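Local structure of D-glyceraldehyde dehydrogenase (NADP(+)) (Thermoplasma acidophilum, 5IZD) at residues M241-L246 with G454-G459. The protein oxidises D-glyceraldehyde to glycerate with NADP(+) as the hydride acceptor in the non-phosphorylated Entner-Doudoroff pathway. Residues are numbered along the deposited sequence; the frame is centred on the assembly and turned at random.
Sequences MAKLIL and GQAGEG
The carbonyl oxygen of Leu246 is gripped by two donors, the backbone N of Gln455 at 2.9 Å and a water at 2.9 Å. The water also donates to the O of Ala456 and so bridges the two backbones. A CA-H...O contact from Gly454 adds to the same oxygen, CA to O 3.3 Å. In return Leu246 N gives its hydrogen to the O of Gln455 at 2.9 Å. The two backbone bonds make Leu246 and Gln455 an antiparallel hydrogen-bonded pair. This bridge adds the short strand 454-455 to strand 243-247, whose other neighbour is the parallel strand 220-224. The sheet belongs to the NADP-binding, Rossmann-like part of the aldehyde dehydrogenase fold.

Leu246 and Gln455 lie side by side on one face, with CD1 of Leu246 3.9 Å from CG of Gln455. The Gln455 chain is bent, with CD turned to one side of the CB-CG bond (chi2 -65°). Its NE2 bonds to the O of Ala242 of the second subunit. Beyond the bridge the contact continues through Ala456 and Glu458. The CB of Ala456 rests 3.7 Å from the O of Leu244. Ile245 holds CG2 anti to its backbone N, and this methyl meets CG of Glu458 at 3.7 Å. The Glu458 carboxylate makes a salt bridge to Lys158. The Glu458 side chain also lies near those of Arg157, a probable substrate-binding residue, and Glu247, the predicted proton acceptor, which directly follows the 241-246 segment.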
loop_
_atom_site.group_PDB
_atom_site.type_symbol
_atom_site.label_atom_id
_atom_site.label_comp_id
_atom_site.label_asym_id
_atom_site.label_seq_id
_atom_site.Cartn_x
_atom_site.Cartn_y
_atom_site.Cartn_z
ATOM N N MET A 241 16.640 21.598 9.532
ATOM C CA MET A 241 16.348 20.337 8.863
ATOM C C MET A 241 14.873 20.165 8.532
ATOM O O MET A 241 14.366 19.046 8.523
ATOM C CB MET A 241 16.878 19.130 9.691
ATOM C CG MET A 241 18.370 18.998 9.598
ATOM S SD MET A 241 18.833 18.276 8.006
ATOM C CE MET A 241 20.443 19.038 7.857
ATOM N N ALA A 242 14.200 21.258 8.188
ATOM C CA ALA A 242 12.827 21.133 7.765
ATOM C C ALA A 242 12.714 20.144 6.592
ATOM O O ALA A 242 13.614 20.056 5.757
ATOM C CB ALA A 242 12.221 22.486 7.412
ATOM N N LYS A 243 11.639 19.360 6.595
ATOM C CA LYS A 243 11.199 18.628 5.460
ATOM C C LYS A 243 10.810 19.614 4.354
ATOM O O LYS A 243 10.074 20.620 4.597
ATOM C CB LYS A 243 10.028 17.728 5.877
ATOM C CG LYS A 243 9.138 17.130 4.781
ATOM C CD LYS A 243 9.886 16.347 3.796
ATOM C CE LYS A 243 8.943 15.823 2.717
ATOM N NZ LYS A 243 8.066 14.752 3.200
ATOM N N LEU A 244 11.353 19.372 3.155
ATOM C CA LEU A 244 11.119 20.249 1.995
ATOM C C LEU A 244 10.204 19.611 0.948
ATOM O O LEU A 244 10.378 18.403 0.556
ATOM C CB LEU A 244 12.448 20.620 1.381
ATOM C CG LEU A 244 13.363 21.446 2.306
ATOM C CD1 LEU A 244 14.560 21.983 1.535
ATOM C CD2 LEU A 244 12.690 22.609 3.005
ATOM N N ILE A 245 9.186 20.374 0.530
ATOM C CA ILE A 245 8.372 20.032 -0.639
ATOM C C ILE A 245 8.490 21.252 -1.525
ATOM O O ILE A 245 7.973 22.340 -1.134
ATOM C CB ILE A 245 6.900 19.778 -0.317
ATOM C CG1 ILE A 245 6.690 18.659 0.733
ATOM C CG2 ILE A 245 6.133 19.483 -1.619
ATOM C CD1 ILE A 245 5.266 18.610 1.313
ATOM N N LEU A 246 9.260 21.132 -2.605
ATOM C CA LEU A 246 9.631 22.251 -3.478
ATOM C C LEU A 246 9.342 21.841 -4.901
ATOM O O LEU A 246 9.832 20.769 -5.367
ATOM C CB LEU A 246 11.125 22.579 -3.439
ATOM C CG LEU A 246 11.765 22.832 -2.083
ATOM C CD1 LEU A 246 13.272 23.039 -2.241
ATOM C CD2 LEU A 246 11.098 23.994 -1.398
ATOM N N GLY A 454 13.031 19.939 -7.946
ATOM C CA GLY A 454 12.925 20.330 -6.549
ATOM C C GLY A 454 13.000 19.144 -5.618
ATOM O O GLY A 454 13.958 18.376 -5.691
ATOM N N GLN A 455 12.050 19.039 -4.714
ATOM C CA GLN A 455 12.096 18.046 -3.629
ATOM C C GLN A 455 10.663 17.569 -3.455
ATOM O O GLN A 455 9.707 18.371 -3.424
ATOM C CB GLN A 455 12.629 18.646 -2.307
ATOM C CG GLN A 455 14.079 19.187 -2.313
ATOM C CD GLN A 455 15.138 18.092 -2.541
ATOM O OE1 GLN A 455 14.853 16.948 -2.349
ATOM N NE2 GLN A 455 16.281 18.434 -3.045
ATOM N N ALA A 456 10.552 16.254 -3.326
ATOM C CA ALA A 456 9.343 15.553 -3.044
ATOM C C ALA A 456 8.316 15.826 -4.155
ATOM O O ALA A 456 8.706 15.933 -5.308
ATOM C CB ALA A 456 8.852 15.882 -1.666
ATOM N N GLY A 457 7.028 15.941 -3.837
ATOM C CA GLY A 457 5.996 16.154 -4.838
ATOM C C GLY A 457 4.672 16.409 -4.137
ATOM O O GLY A 457 4.624 16.336 -2.903
ATOM N N GLU A 458 3.633 16.672 -4.932
ATOM C CA GLU A 458 2.277 16.996 -4.479
ATOM C C GLU A 458 1.177 16.300 -5.279
ATOM O O GLU A 458 1.266 16.144 -6.489
ATOM C CB GLU A 458 2.065 18.497 -4.560
ATOM C CG GLU A 458 3.023 19.269 -3.693
ATOM C CD GLU A 458 2.973 20.794 -3.953
ATOM O OE1 GLU A 458 2.486 21.609 -3.087
ATOM O OE2 GLU A 458 3.445 21.139 -5.071
ATOM N N GLY A 459 0.135 15.891 -4.597
ATOM C CA GLY A 459 -0.904 15.142 -5.195
ATOM C C GLY A 459 -0.716 13.659 -5.042
ATOM O O GLY A 459 0.394 13.157 -4.861
HETATM O O HOH W 1 8.907 18.580 -7.017
#